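PDB 4Q6V: penicillin-binding protein activator LpoB from Salmonella enterica subsp. enterica serovar Typhimurium, which probably regulates peptidoglycan synthesis as an outer-membrane lipoprotein that activates penicillin-binding protein 1B, with which it interacts. Local coordinates for residues V20-V25 and N55-L60; G95-L100 and L117-T122; N33-S38 and G106-P111. All blocks are in the same frame, centred on the assembly; numbering follows the deposited sequence.

Contact 1: residues V20-V25 and N55-L60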
loop_
_atom_site.group_PDB
_atom_site.type_symbol
_atom_site.label_atom_id
_atom_site.label_comp_id
_atom_site.label_asym_id
_atom_site.label_seq_id
_atom_site.Cartn_x
_atom_site.Cartn_y
_atom_site.Cartn_z
ATOM N N VAL A 20 -0.794 -11.933 9.379
ATOM C CA VAL A 20 0.258 -11.055 8.883
ATOM C C VAL A 20 1.600 -11.544 9.447
ATOM O O VAL A 20 1.848 -11.479 10.639
ATOM C CB VAL A 20 0.003 -9.584 9.254
ATOM C CG1 VAL A 20 1.026 -8.694 8.554
ATOM C CG2 VAL A 20 -1.418 -9.140 8.899
ATOM N N THR A 21 2.459 -12.053 8.575
ATOM C CA THR A 21 3.767 -12.520 8.974
ATOM C C THR A 21 4.834 -11.489 8.596
ATOM O O THR A 21 4.998 -11.129 7.430
ATOM C CB THR A 21 4.074 -13.885 8.374
ATOM O OG1 THR A 21 4.406 -13.736 6.996
ATOM C CG2 THR A 21 2.859 -14.825 8.445
ATOM N N ALA A 22 5.569 -11.009 9.599
ATOM C CA ALA A 22 6.689 -10.120 9.369
ATOM C C ALA A 22 7.813 -10.828 8.605
ATOM O O ALA A 22 8.040 -12.029 8.751
ATOM C CB ALA A 22 7.209 -9.544 10.695
ATOM N N GLY A 23 8.509 -10.069 7.747
ATOM C CA GLY A 23 9.637 -10.545 7.011
ATOM C C GLY A 23 9.225 -11.124 5.668
ATOM O O GLY A 23 10.060 -11.676 4.949
ATOM N N SER A 24 7.936 -11.042 5.341
ATOM C CA SER A 24 7.419 -11.593 4.077
ATOM C C SER A 24 7.479 -10.525 2.986
ATOM O O SER A 24 7.882 -9.379 3.233
ATOM C CB SER A 24 6.011 -12.157 4.272
ATOM O OG SER A 24 5.234 -11.190 4.908
ATOM N N VAL A 25 7.170 -10.930 1.763
ATOM C CA VAL A 25 7.311 -10.046 0.629
ATOM C C VAL A 25 5.964 -9.331 0.483
ATOM O O VAL A 25 4.872 -9.943 0.376
ATOM C CB VAL A 25 7.682 -10.817 -0.627
ATOM C CG1 VAL A 25 7.871 -9.862 -1.807
ATOM C CG2 VAL A 25 8.938 -11.679 -0.398
ATOM N N ASN A 55 9.276 -1.200 10.561
ATOM C CA ASN A 55 8.458 -2.040 11.441
ATOM C C ASN A 55 7.962 -3.296 10.733
ATOM O O ASN A 55 7.238 -3.227 9.746
ATOM C CB ASN A 55 7.261 -1.283 12.024
ATOM C CG ASN A 55 7.643 0.036 12.673
ATOM O OD1 ASN A 55 6.927 1.026 12.509
ATOM N ND2 ASN A 55 8.759 0.065 13.411
ATOM N N GLY A 56 8.368 -4.451 11.237
ATOM C CA GLY A 56 7.903 -5.713 10.671
ATOM C C GLY A 56 8.670 -6.204 9.457
ATOM O O GLY A 56 8.294 -7.240 8.895
ATOM N N LYS A 57 9.722 -5.476 9.052
ATOM C CA LYS A 57 10.889 -6.015 8.349
ATOM C C LYS A 57 10.454 -6.741 7.050
ATOM O O LYS A 57 11.170 -7.626 6.560
ATOM C CB LYS A 57 11.707 -6.947 9.257
ATOM C CG LYS A 57 11.408 -8.459 9.130
ATOM C CD LYS A 57 12.170 -9.398 10.090
ATOM C CE LYS A 57 11.273 -10.343 10.867
ATOM N NZ LYS A 57 11.066 -9.877 12.273
ATOM N N PHE A 58 9.310 -6.347 6.468
ATOM C CA PHE A 58 8.917 -6.842 5.162
ATOM C C PHE A 58 10.020 -6.605 4.149
ATOM O O PHE A 58 10.747 -5.633 4.255
ATOM C CB PHE A 58 7.657 -6.145 4.654
ATOM C CG PHE A 58 6.458 -6.318 5.528
ATOM C CD1 PHE A 58 5.729 -7.498 5.501
ATOM C CD2 PHE A 58 6.069 -5.288 6.389
ATOM C CE1 PHE A 58 4.626 -7.661 6.316
ATOM C CE2 PHE A 58 4.965 -5.435 7.183
ATOM C CZ PHE A 58 4.240 -6.632 7.160
ATOM N N THR A 59 10.143 -7.493 3.187
ATOM C CA THR A 59 10.809 -7.212 1.928
ATOM C C THR A 59 9.790 -6.613 1.017
ATOM O O THR A 59 8.798 -7.258 0.696
ATOM C CB THR A 59 11.318 -8.509 1.275
ATOM O OG1 THR A 59 12.302 -9.053 2.129
ATOM C CG2 THR A 59 11.965 -8.221 -0.074
ATOM N N LEU A 60 10.033 -5.371 0.619
ATOM C CA LEU A 60 9.185 -4.647 -0.304
ATOM C C LEU A 60 9.533 -4.913 -1.766
ATOM O O LEU A 60 10.713 -4.965 -2.161
ATOM C CB LEU A 60 9.182 -3.146 -0.001
ATOM C CG LEU A 60 8.857 -2.693 1.418
ATOM C CD1 LEU A 60 8.858 -1.179 1.476
ATOM C CD2 LEU A 60 7.536 -3.257 1.904
#
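F58 CG stands anti to its carbonyl carbon (chi1 -60°) and S24 OG lies between its own backbone N and carbonyl carbon (chi1 50°), torsions that leave the hydroxyl beside the CD1-CE1 side of the phenyl ring. S24 OG comes to 3.8 Å from F58 CD1, and is equally near CE1. The same OG makes a short hydrogen bond to T21 O (2.5 Å), nearly in line with the carbonyl bond, within the type II turn from T21 to S24. S24 O lies at the edge of the phenyl ring, in its plane, and V20 CG1 meets the ring's far end at CZ, the valine side chain crossing that of F58 at about a right angle. One face of the ring carries G56 O, set off toward the rim. G56 O takes a weak hydrogen bond from G23 N (3.1 Å) and also lies close to A22 CB. Beside G23, K57 CG lies 3.5 Å from G23 CA, and the bend at chi3 brings CE toward A22 CB. G23 and G56 both have positive phi, which suits glycine. Where the two strands begin, T59 N donates to S24 O (2.9 Å), and V25 CA makes a CH...O contact of 3.2 Å to T59 O. Beyond the pair, M14 and L15 of helix 3-15, L26 and L52 touch the buried phenyl group, and T21 N is hydrogen-bonded to Y98 OH. With V25 and T59 paired in parallel, and T59 also bonded to L26, this is the start of a parallel beta-alpha-beta unit: strand 25-35, helix 41-54 and the short edge strand 59-60.

Contact 2: residues G95-L100 and L117-T122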
loop_
_atom_site.group_PDB
_atom_site.type_symbol
_atom_site.label_atom_id
_atom_site.label_comp_id
_atom_site.label_asym_id
_atom_site.label_seq_id
_atom_site.Cartn_x
_atom_site.Cartn_y
_atom_site.Cartn_z
ATOM N N GLY A 95 6.321 -12.417 -6.817
ATOM C CA GLY A 95 6.465 -13.243 -5.640
ATOM C C GLY A 95 5.970 -12.658 -4.313
ATOM O O GLY A 95 6.444 -13.000 -3.225
ATOM N N ALA A 96 4.968 -11.783 -4.371
ATOM C CA ALA A 96 4.487 -11.105 -3.152
ATOM C C ALA A 96 3.433 -11.960 -2.483
ATOM O O ALA A 96 2.589 -12.560 -3.180
ATOM C CB ALA A 96 3.931 -9.753 -3.527
ATOM N N GLN A 97 3.495 -12.058 -1.165
ATOM C CA GLN A 97 2.480 -12.768 -0.371
ATOM C C GLN A 97 1.277 -11.873 -0.049
ATOM O O GLN A 97 0.137 -12.359 0.075
ATOM C CB GLN A 97 3.136 -13.295 0.905
ATOM C CG GLN A 97 2.223 -14.164 1.782
ATOM C CD GLN A 97 2.937 -14.710 3.026
ATOM O OE1 GLN A 97 4.162 -14.563 3.190
ATOM N NE2 GLN A 97 2.184 -15.362 3.891
ATOM N N TYR A 98 1.512 -10.569 0.086
ATOM C CA TYR A 98 0.509 -9.595 0.392
ATOM C C TYR A 98 0.507 -8.419 -0.559
ATOM O O TYR A 98 1.537 -8.051 -1.139
ATOM C CB TYR A 98 0.700 -9.065 1.819
ATOM C CG TYR A 98 0.794 -10.092 2.923
ATOM C CD1 TYR A 98 -0.347 -10.681 3.462
ATOM C CD2 TYR A 98 2.013 -10.461 3.439
ATOM C CE1 TYR A 98 -0.256 -11.612 4.487
ATOM C CE2 TYR A 98 2.118 -11.391 4.446
ATOM C CZ TYR A 98 0.990 -11.958 4.977
ATOM O OH TYR A 98 1.130 -12.887 5.987
ATOM N N VAL A 99 -0.687 -7.833 -0.720
ATOM C CA VAL A 99 -0.811 -6.525 -1.338
ATOM C C VAL A 99 -1.423 -5.535 -0.374
ATOM O O VAL A 99 -2.472 -5.814 0.266
ATOM C CB VAL A 99 -1.634 -6.582 -2.650
ATOM C CG1 VAL A 99 -1.998 -5.206 -3.109
ATOM C CG2 VAL A 99 -0.866 -7.274 -3.740
ATOM N N LEU A 100 -0.801 -4.368 -0.270
ATOM C CA LEU A 100 -1.344 -3.298 0.569
ATOM C C LEU A 100 -1.938 -2.163 -0.253
ATOM O O LEU A 100 -1.207 -1.505 -1.027
ATOM C CB LEU A 100 -0.296 -2.806 1.573
ATOM C CG LEU A 100 -0.762 -1.715 2.542
ATOM C CD1 LEU A 100 -1.858 -2.192 3.440
ATOM C CD2 LEU A 100 0.430 -1.311 3.393
ATOM N N LEU A 117 -5.141 -4.808 3.647
ATOM C CA LEU A 117 -4.127 -5.814 3.321
ATOM C C LEU A 117 -4.726 -7.068 2.729
ATOM O O LEU A 117 -5.483 -7.809 3.421
ATOM C CB LEU A 117 -3.312 -6.151 4.564
ATOM C CG LEU A 117 -2.128 -7.077 4.336
ATOM C CD1 LEU A 117 -1.020 -6.337 3.618
ATOM C CD2 LEU A 117 -1.684 -7.623 5.674
HETATM N N MSE A 118 -4.343 -7.361 1.486
HETATM C CA MSE A 118 -4.894 -8.488 0.741
HETATM C C MSE A 118 -3.919 -9.629 0.727
HETATM O O MSE A 118 -2.762 -9.505 0.322
HETATM C CB MSE A 118 -5.296 -8.032 -0.674
HETATM C CG MSE A 118 -5.723 -9.197 -1.510
HETATM SE SE MSE A 118 -6.544 -8.626 -3.183
HETATM C CE MSE A 118 -4.859 -8.432 -4.173
ATOM N N LEU A 119 -4.360 -10.800 1.160
ATOM C CA LEU A 119 -3.622 -12.066 0.923
ATOM C C LEU A 119 -3.666 -12.480 -0.539
ATOM O O LEU A 119 -4.754 -12.701 -1.083
ATOM C CB LEU A 119 -4.191 -13.179 1.795
ATOM C CG LEU A 119 -3.382 -14.485 1.910
ATOM C CD1 LEU A 119 -2.111 -14.261 2.741
ATOM C CD2 LEU A 119 -4.249 -15.587 2.535
ATOM N N VAL A 120 -2.491 -12.551 -1.179
ATOM C CA VAL A 120 -2.419 -12.792 -2.611
ATOM C C VAL A 120 -2.992 -14.152 -2.997
ATOM O O VAL A 120 -3.843 -14.273 -3.874
ATOM C CB VAL A 120 -0.962 -12.627 -3.164
ATOM C CG1 VAL A 120 -0.842 -13.121 -4.587
ATOM C CG2 VAL A 120 -0.548 -11.166 -3.075
ATOM N N GLN A 121 -2.541 -15.168 -2.280
ATOM C CA GLN A 121 -2.992 -16.533 -2.498
ATOM C C GLN A 121 -4.480 -16.662 -2.798
ATOM O O GLN A 121 -4.876 -17.359 -3.728
ATOM C CB GLN A 121 -2.582 -17.399 -1.303
ATOM C CG GLN A 121 -3.089 -18.831 -1.375
ATOM C CD GLN A 121 -2.206 -19.694 -2.220
ATOM O OE1 GLN A 121 -1.606 -20.637 -1.701
ATOM N NE2 GLN A 121 -2.115 -19.367 -3.510
ATOM N N THR A 122 -5.311 -15.987 -2.020
ATOM C CA THR A 122 -6.743 -16.223 -2.014
ATOM C C THR A 122 -7.568 -15.012 -2.437
ATOM O O THR A 122 -8.741 -15.129 -2.763
ATOM C CB THR A 122 -7.226 -16.637 -0.621
ATOM O OG1 THR A 122 -7.035 -15.568 0.321
ATOM C CG2 THR A 122 -6.434 -17.860 -0.184
HETATM O O HOH W 1 -0.506 -15.207 -0.259
#
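Y98 and L117 fit together at the Y98 CB methylene, where L117 CD1 settles at 3.7 Å, while L117 CD2 lies against CD1 of the ring. Farther out, L119 CD1 abuts Y98 CE1 at 3.7 Å, so both leucine branches lie along the CD1-CE1 side of the ring. L117 CD1 also fills the notch between Y98 CB and L100 CB. On the other side of the strand pair V99 and selenomethionine M118 lie side by side; a bend at chi3 (85°) turns M118 CE to 4.0 Å from V99 CB. V120 points its CB toward the partner segment: CG2 packs on V99 CG2 and sits 3.4 Å from A96 O. A91 of helix 84-94 touches V99 and V120, and L26 and I126 touch Y98 and L117. Y98 OH is also hydrogen-bonded to G19 O. V99 and M118 form the antiparallel hydrogen-bonded pair: V99 N donates to M118 O, and the bond from M118 N to V99 O is short, 2.7 Å, and almost straight. Q97 O accepts both V120 N and a water that accepts from Q121 N, so these backbone groups have partners amid largely apolar packing, which implies a join held by main-chain bonds and sealed by hydrocarbon.

Contact 3: residues N33-S38 and G106-P111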
loop_
_atom_site.group_PDB
_atom_site.type_symbol
_atom_site.label_atom_id
_atom_site.label_comp_id
_atom_site.label_asym_id
_atom_site.label_seq_id
_atom_site.Cartn_x
_atom_site.Cartn_y
_atom_site.Cartn_z
ATOM N N ASN A 33 -5.040 9.270 -4.033
ATOM C CA ASN A 33 -5.652 10.537 -3.611
ATOM C C ASN A 33 -7.069 10.657 -4.126
ATOM O O ASN A 33 -7.282 10.801 -5.333
ATOM C CB ASN A 33 -4.825 11.709 -4.116
ATOM C CG ASN A 33 -5.483 13.077 -3.861
ATOM O OD1 ASN A 33 -6.218 13.238 -2.900
ATOM N ND2 ASN A 33 -5.128 14.086 -4.672
ATOM N N ARG A 34 -8.021 10.592 -3.196
ATOM C CA ARG A 34 -9.424 10.793 -3.500
ATOM C C ARG A 34 -9.975 12.059 -2.824
ATOM O O ARG A 34 -11.165 12.204 -2.708
ATOM C CB ARG A 34 -10.226 9.573 -3.039
ATOM C CG ARG A 34 -9.777 8.241 -3.636
ATOM C CD ARG A 34 -10.907 7.225 -3.725
ATOM N NE ARG A 34 -11.463 6.942 -2.383
ATOM C CZ ARG A 34 -12.650 7.362 -1.898
ATOM N NH1 ARG A 34 -13.490 8.099 -2.645
ATOM N NH2 ARG A 34 -13.023 7.047 -0.646
ATOM N N THR A 35 -9.123 12.953 -2.353
ATOM C CA THR A 35 -9.554 14.212 -1.730
ATOM C C THR A 35 -10.059 15.195 -2.813
ATOM O O THR A 35 -9.934 14.936 -4.037
ATOM C CB THR A 35 -8.446 14.880 -0.903
ATOM O OG1 THR A 35 -7.474 15.482 -1.801
ATOM C CG2 THR A 35 -7.719 13.873 -0.032
ATOM N N ASN A 36 -10.562 16.353 -2.336
ATOM C CA ASN A 36 -10.925 17.419 -3.255
ATOM C C ASN A 36 -9.780 18.288 -3.789
ATOM O O ASN A 36 -9.995 19.270 -4.484
ATOM C CB ASN A 36 -12.008 18.280 -2.646
ATOM C CG ASN A 36 -11.490 19.083 -1.475
ATOM O OD1 ASN A 36 -10.791 18.537 -0.635
ATOM N ND2 ASN A 36 -11.754 20.397 -1.488
ATOM N N GLY A 37 -8.550 17.959 -3.431
ATOM C CA GLY A 37 -7.389 18.744 -3.803
ATOM C C GLY A 37 -6.230 17.872 -4.251
ATOM O O GLY A 37 -6.306 16.645 -4.147
ATOM N N SER A 38 -5.168 18.506 -4.752
ATOM C CA SER A 38 -3.925 17.823 -5.114
ATOM C C SER A 38 -3.060 17.443 -3.909
ATOM O O SER A 38 -2.878 18.237 -2.981
ATOM C CB SER A 38 -3.039 18.690 -6.033
ATOM O OG SER A 38 -3.668 18.902 -7.280
ATOM N N GLY A 106 -11.787 12.487 1.471
ATOM C CA GLY A 106 -12.420 13.627 2.170
ATOM C C GLY A 106 -11.790 14.986 1.834
ATOM O O GLY A 106 -11.339 15.185 0.722
ATOM N N ASN A 107 -11.743 15.893 2.806
ATOM C CA ASN A 107 -11.194 17.226 2.541
ATOM C C ASN A 107 -9.682 17.274 2.422
ATOM O O ASN A 107 -8.956 16.621 3.186
ATOM C CB ASN A 107 -11.677 18.178 3.626
ATOM C CG ASN A 107 -11.353 19.614 3.312
ATOM O OD1 ASN A 107 -11.986 20.217 2.438
ATOM N ND2 ASN A 107 -10.388 20.187 4.021
ATOM N N VAL A 108 -9.171 18.092 1.499
ATOM C CA VAL A 108 -7.758 18.145 1.225
ATOM C C VAL A 108 -6.924 18.508 2.472
ATOM O O VAL A 108 -5.825 18.005 2.700
ATOM C CB VAL A 108 -7.472 19.091 0.030
ATOM C CG1 VAL A 108 -7.789 20.527 0.400
ATOM C CG2 VAL A 108 -6.036 18.906 -0.452
ATOM N N ASN A 109 -7.473 19.377 3.321
ATOM C CA ASN A 109 -6.767 19.822 4.529
ATOM C C ASN A 109 -7.022 18.942 5.765
ATOM O O ASN A 109 -6.455 19.184 6.836
ATOM C CB ASN A 109 -7.105 21.265 4.866
ATOM C CG ASN A 109 -6.531 22.226 3.857
ATOM O OD1 ASN A 109 -5.522 21.944 3.193
ATOM N ND2 ASN A 109 -7.219 23.362 3.684
ATOM N N ALA A 110 -7.831 17.902 5.610
ATOM C CA ALA A 110 -8.165 17.015 6.697
ATOM C C ALA A 110 -8.461 15.564 6.266
ATOM O O ALA A 110 -9.480 15.012 6.627
ATOM C CB ALA A 110 -9.324 17.607 7.464
ATOM N N PRO A 111 -7.537 14.948 5.527
ATOM C CA PRO A 111 -7.792 13.684 4.858
ATOM C C PRO A 111 -8.084 12.537 5.832
ATOM O O PRO A 111 -7.630 12.502 6.971
ATOM C CB PRO A 111 -6.507 13.424 4.120
ATOM C CG PRO A 111 -5.819 14.747 3.975
ATOM C CD PRO A 111 -6.186 15.462 5.229
#
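G106 opens the contact with its carbonyl: its O lies 3.2 Å from T35 CA in a CH...O contact and takes a weak hydrogen bond from N36 N. The positive phi and extended psi of G106 suit glycine. N107 follows, its CA 3.5 Å from N36 OD1, and begins the type I turn that A110 N closes by bonding to N107 O. V108 buries the most surface of this segment. V108 N donates to N36 OD1 (2.7 Å), nearly along the C=O axis, and the side chain of N36, with CG between the backbone N and carbonyl carbon (chi1 69°), crosses that of V108 at about a right angle. V108 CG2, anti to the backbone N, rests on G37 CA at 3.6 Å. Facing it, T35 OG1 accepts from G37 N in an ST turn, while N33 OD1 accepts from T35 N in an Asx turn and N33 ND2 holds G37 O (2.9 Å). Last comes P111, whose CB is 4.3 Å from T35 CG2. Here the end of strand 25-35 meets the loop joining strands 98-106 and 112-119: R34 shares a backbone hydrogen bond with A104 of strand 98-106, and P111 one with V133, while Y1, ahead of helix 3-15, touches both V108 and P111.

Overall arrangement
From the N terminus, the chain leaves helix 3-15 and enters 20-25; contact 1 closes when it returns at 55-60, enclosing strand 25-35 and helix 41-54. Residues 33-38 open contact 3 inside that span, but it closes only at 106-111, so contacts 1 and 3 cross. Contact 2 opens at 95-100 and closes at 117-122 around the hairpin turn; it follows contact 1 in series and crosses contact 3. All three reach one mixed sheet. Contacts 1 and 2 touch, V25 O bonding Q97 N, at one end of it, whereas contact 3 lies across the chain's centre, about 29 and 27 Å from them between centres, tying the far end of strand 25-35 to the hairpin loop.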